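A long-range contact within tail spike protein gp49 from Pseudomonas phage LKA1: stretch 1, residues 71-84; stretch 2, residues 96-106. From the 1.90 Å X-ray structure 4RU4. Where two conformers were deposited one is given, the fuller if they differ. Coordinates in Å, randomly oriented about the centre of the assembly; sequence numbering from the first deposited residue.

Stretch 1 (71-84) HIPSGDYQINRGIS
Stretch 2 (96-106) ATSIIRPTAAF

Two neighbouring strands of the tail spike, one beginning at Gly75 and the other at Ser98, run parallel, their axes 32° apart (signed crossing angle -32°) and 4.6 Å apart at closest approach. Both are extended (phi/psi -94/123 at Tyr77, -108/123 at Ile100), with Gly75 nearly fully stretched at 163/175. The register pairs Gly75 with Ser98, Asp76 with Ile99, Tyr77 with Ile100, Gln78 with Arg101 and Ile79 with Pro102, with CA-CA spacings of 4.7 to 5.3 Å. Together the two stretches bury 895 Å².

The backbone bonds to the second stretch come from Gly75, Tyr77 and Ile79. Gly75 N donates to Thr97 O (3.0 Å) and Gly75 O accepts from Ile99 N (2.9 Å); Tyr77 N donates to Ile99 O (2.9 Å, nearly straight at 178°) and Tyr77 O accepts from Arg101 N (2.9 Å); Ile79 N reaches Arg101 O at 3.2 Å, and Ile79 O takes Thr103 N at 2.9 Å. Pro102 fits this ladder because its position needs no N-H here; Pro102 CA instead approaches Ile79 O at 3.3 Å.

The face carrying Asp76, Gln78, Ile99 and Arg101 is mostly polar; the exception, Ile99 (m, t), lies alongside Asp76, with Ile99 CG2 3.7 Å from Asp76 OD1. Arg101 leaves the backbone extended, chi1 and chi2 both t, then bends at chi3 (m) and chi4 (-85°), laying its guanidinium edge against Asp76. The t rotamer of Asp76, with chi2 at -33°, presents both oxygens: Arg101 NE binds Asp76 OD1 at 2.9 Å and Arg101 NH2 binds Asp76 OD2 at 2.8 Å, a two-pronged salt bridge. Gln78 folds back through chi1 m, chi2 m and chi3 -64°, so that Gln78 NE2 donates to Asp76 O at 3.0 Å and, weakly, to Asp76 OD1 at 2.8 Å. Gln78 CB packs on Thr103 CG2 at 3.6 Å.

The other face carries Tyr77, Ile79, Ser98, Ile100 and Pro102. Buried Ile100 (m, t) is the hub: Ile100 CD1 meets Ile72 CD1 at 4.0 Å, while Ile100 CG2 meets Ile79 CD1 at 3.6 Å and Ile83 CD1 at 4.0 Å. Ile79 is p, t, which carries Ile79 CD1 to within 4.1 Å of Phe106 CE1. Tyr77 (m, chi2 88°) sends Tyr77 OH back to Pro73 O, 2.9 Å away. Gly75 leaves room for that hydroxyl: an ideal CB on Gly75 would lie 3.2 Å from Tyr77 OH.

Small hydroxyls fasten the entrance. Ser98 OG (m) donates to Ile72 O at 2.7 Å, and Ser74 OG (m) shares a 2.6 Å hydrogen bond with Thr97 OG1 (p).

At the exit, a type I turn from Thr103 to Phe106 closes through Phe106 N to Thr103 O, 3.0 Å. Thr103 OG1 (chi1 p) receives Ala105 N, 3.2 Å. Phe106 (t, chi2 86°) places CE1 3.2 Å from Arg81 C. One water donates to Asn80 O (3.1 Å) and Ala105 O (3.0 Å), joining the corners.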

# COMPACT_ATOMS: atom_id res chain seq x y z
N HIS B 71 -29.52 -16.38 15.19
CA HIS B 71 -29.44 -14.97 15.48
C HIS B 71 -29.50 -14.76 16.99
O HIS B 71 -30.40 -15.27 17.65
CB HIS B 71 -30.58 -14.18 14.83
CG HIS B 71 -30.58 -12.74 15.21
ND1 HIS B 71 -29.60 -11.86 14.78
CD2 HIS B 71 -31.39 -12.03 16.03
CE1 HIS B 71 -29.82 -10.67 15.31
NE2 HIS B 71 -30.90 -10.74 16.07
N ILE B 72 -28.54 -14.02 17.53
CA ILE B 72 -28.47 -13.78 18.96
C ILE B 72 -28.83 -12.33 19.23
O ILE B 72 -28.04 -11.45 18.98
CB ILE B 72 -27.05 -14.06 19.51
CG1 ILE B 72 -26.63 -15.51 19.23
CG2 ILE B 72 -26.97 -13.76 21.02
CD1 ILE B 72 -25.32 -15.91 19.92
N PRO B 73 -30.03 -12.09 19.77
CA PRO B 73 -30.48 -10.75 20.16
C PRO B 73 -29.59 -10.21 21.26
O PRO B 73 -29.02 -11.05 21.95
CB PRO B 73 -31.87 -11.02 20.77
CG PRO B 73 -32.29 -12.30 20.15
CD PRO B 73 -31.03 -13.12 20.05
N SER B 74 -29.50 -8.89 21.42
CA SER B 74 -28.88 -8.27 22.59
C SER B 74 -29.27 -9.00 23.85
O SER B 74 -30.44 -9.28 24.08
CB SER B 74 -29.32 -6.80 22.76
OG SER B 74 -28.62 -5.98 21.86
N GLY B 75 -28.27 -9.27 24.68
CA GLY B 75 -28.47 -9.97 25.93
C GLY B 75 -27.11 -10.46 26.38
O GLY B 75 -26.12 -10.32 25.66
N ASP B 76 -27.06 -11.04 27.58
CA ASP B 76 -25.79 -11.38 28.20
C ASP B 76 -25.94 -12.82 28.64
O ASP B 76 -26.50 -13.11 29.68
CB ASP B 76 -25.54 -10.43 29.38
CG ASP B 76 -24.12 -10.50 29.91
OD1 ASP B 76 -23.48 -11.57 29.88
OD2 ASP B 76 -23.62 -9.46 30.37
N TYR B 77 -25.47 -13.74 27.80
CA TYR B 77 -25.77 -15.16 27.95
C TYR B 77 -24.68 -15.89 28.74
O TYR B 77 -23.50 -15.85 28.37
CB TYR B 77 -25.93 -15.77 26.57
CG TYR B 77 -27.02 -15.10 25.75
CD1 TYR B 77 -26.74 -13.98 24.96
CD2 TYR B 77 -28.32 -15.60 25.74
CE1 TYR B 77 -27.73 -13.37 24.22
CE2 TYR B 77 -29.31 -15.01 25.00
CZ TYR B 77 -29.02 -13.89 24.24
OH TYR B 77 -30.01 -13.29 23.49
N GLN B 78 -25.07 -16.53 29.84
CA GLN B 78 -24.10 -17.17 30.72
C GLN B 78 -23.93 -18.61 30.31
O GLN B 78 -24.90 -19.38 30.28
CB GLN B 78 -24.59 -17.10 32.18
CG GLN B 78 -25.11 -15.71 32.58
CD GLN B 78 -24.02 -14.65 32.49
OE1 GLN B 78 -23.03 -14.72 33.23
NE2 GLN B 78 -24.16 -13.71 31.54
N ILE B 79 -22.69 -19.00 30.01
CA ILE B 79 -22.43 -20.37 29.58
C ILE B 79 -21.34 -21.02 30.42
O ILE B 79 -20.37 -20.37 30.81
CB ILE B 79 -22.10 -20.45 28.08
CG1 ILE B 79 -20.77 -19.73 27.77
CG2 ILE B 79 -23.27 -19.88 27.26
CD1 ILE B 79 -20.17 -20.02 26.39
N ASN B 80 -21.49 -22.30 30.73
CA ASN B 80 -20.49 -22.97 31.54
C ASN B 80 -19.77 -24.02 30.72
O ASN B 80 -18.93 -24.76 31.24
CB ASN B 80 -21.16 -23.64 32.74
CG ASN B 80 -22.14 -24.69 32.33
OD1 ASN B 80 -23.17 -24.39 31.72
ND2 ASN B 80 -21.84 -25.95 32.63
N ARG B 81 -20.08 -24.09 29.43
CA ARG B 81 -19.43 -25.06 28.53
C ARG B 81 -19.26 -24.38 27.20
O ARG B 81 -19.99 -23.45 26.87
CB ARG B 81 -20.32 -26.29 28.27
CG ARG B 81 -20.57 -27.15 29.48
CD ARG B 81 -21.30 -28.47 29.16
NE ARG B 81 -21.70 -29.05 30.43
CZ ARG B 81 -20.91 -29.80 31.18
NH1 ARG B 81 -19.69 -30.13 30.75
NH2 ARG B 81 -21.34 -30.26 32.35
N GLY B 82 -18.34 -24.90 26.38
CA GLY B 82 -18.17 -24.34 25.06
C GLY B 82 -19.40 -24.54 24.20
O GLY B 82 -20.15 -25.50 24.37
N ILE B 83 -19.61 -23.62 23.26
CA ILE B 83 -20.60 -23.80 22.21
C ILE B 83 -19.87 -24.34 20.97
O ILE B 83 -19.04 -23.65 20.38
CB ILE B 83 -21.28 -22.46 21.87
CG1 ILE B 83 -21.89 -21.84 23.14
CG2 ILE B 83 -22.30 -22.64 20.72
CD1 ILE B 83 -22.30 -20.38 22.99
N SER B 84 -20.16 -25.58 20.59
CA SER B 84 -19.35 -26.23 19.56
C SER B 84 -20.14 -26.86 18.41
O SER B 84 -21.34 -27.14 18.52
CB SER B 84 -18.46 -27.30 20.22
OG SER B 84 -19.26 -28.35 20.73
N ALA B 96 -22.09 -5.51 19.66
CA ALA B 96 -21.33 -5.74 20.88
C ALA B 96 -22.23 -5.98 22.08
O ALA B 96 -21.75 -6.39 23.13
CB ALA B 96 -20.39 -4.54 21.16
N THR B 97 -23.53 -5.72 21.93
CA THR B 97 -24.48 -5.97 23.04
C THR B 97 -24.99 -7.41 23.04
O THR B 97 -25.71 -7.81 23.95
CB THR B 97 -25.70 -5.02 23.00
OG1 THR B 97 -26.23 -5.02 21.68
CG2 THR B 97 -25.29 -3.60 23.38
N SER B 98 -24.63 -8.18 22.02
CA SER B 98 -24.94 -9.60 21.98
C SER B 98 -23.75 -10.34 22.58
O SER B 98 -22.77 -10.66 21.88
CB SER B 98 -25.21 -10.08 20.55
OG SER B 98 -26.40 -9.52 20.01
N ILE B 99 -23.81 -10.55 23.89
CA ILE B 99 -22.66 -11.01 24.67
C ILE B 99 -22.76 -12.47 25.07
O ILE B 99 -23.78 -12.90 25.65
CB ILE B 99 -22.51 -10.16 25.93
CG1 ILE B 99 -22.12 -8.73 25.54
CG2 ILE B 99 -21.50 -10.76 26.92
CD1 ILE B 99 -22.45 -7.70 26.62
N ILE B 100 -21.71 -13.23 24.77
CA ILE B 100 -21.58 -14.60 25.25
C ILE B 100 -20.48 -14.62 26.32
O ILE B 100 -19.34 -14.21 26.06
CB ILE B 100 -21.21 -15.58 24.11
CG1 ILE B 100 -22.29 -15.60 23.03
CG2 ILE B 100 -20.97 -16.97 24.66
CD1 ILE B 100 -21.83 -16.30 21.73
N ARG B 101 -20.82 -15.08 27.52
CA ARG B 101 -19.96 -14.86 28.69
C ARG B 101 -19.79 -16.14 29.49
O ARG B 101 -20.69 -16.53 30.23
CB ARG B 101 -20.57 -13.77 29.60
CG ARG B 101 -19.63 -13.31 30.73
CD ARG B 101 -20.35 -12.45 31.78
NE ARG B 101 -20.93 -11.26 31.15
CZ ARG B 101 -20.26 -10.13 30.92
NH1 ARG B 101 -18.99 -10.02 31.28
NH2 ARG B 101 -20.85 -9.12 30.33
N PRO B 102 -18.63 -16.80 29.36
CA PRO B 102 -18.29 -17.91 30.25
C PRO B 102 -18.44 -17.54 31.73
O PRO B 102 -18.02 -16.46 32.14
CB PRO B 102 -16.82 -18.16 29.91
CG PRO B 102 -16.78 -17.89 28.41
CD PRO B 102 -17.66 -16.65 28.26
N THR B 103 -19.00 -18.43 32.54
CA THR B 103 -19.17 -18.14 33.96
C THR B 103 -17.94 -18.66 34.71
O THR B 103 -17.04 -19.27 34.11
CB THR B 103 -20.41 -18.85 34.55
OG1 THR B 103 -20.20 -20.25 34.47
CG2 THR B 103 -21.64 -18.50 33.75
N ALA B 104 -17.90 -18.41 36.01
CA ALA B 104 -16.79 -18.89 36.83
C ALA B 104 -16.68 -20.41 36.76
O ALA B 104 -15.61 -20.97 36.99
CB ALA B 104 -16.98 -18.44 38.30
N ALA B 105 -17.80 -21.07 36.45
CA ALA B 105 -17.84 -22.54 36.40
C ALA B 105 -17.48 -23.11 35.02
O ALA B 105 -17.60 -24.32 34.81
CB ALA B 105 -19.21 -23.04 36.81
N PHE B 106 -17.06 -22.27 34.09
CA PHE B 106 -16.79 -22.73 32.73
C PHE B 106 -15.76 -23.84 32.67
O PHE B 106 -14.71 -23.77 33.33
CB PHE B 106 -16.30 -21.57 31.85
CG PHE B 106 -16.18 -21.92 30.39
CD1 PHE B 106 -17.28 -21.82 29.55
CD2 PHE B 106 -14.96 -22.34 29.86
CE1 PHE B 106 -17.15 -22.12 28.19
CE2 PHE B 106 -14.82 -22.65 28.51
CZ PHE B 106 -15.93 -22.54 27.67
O HOH W 1 -19.36 -26.52 33.73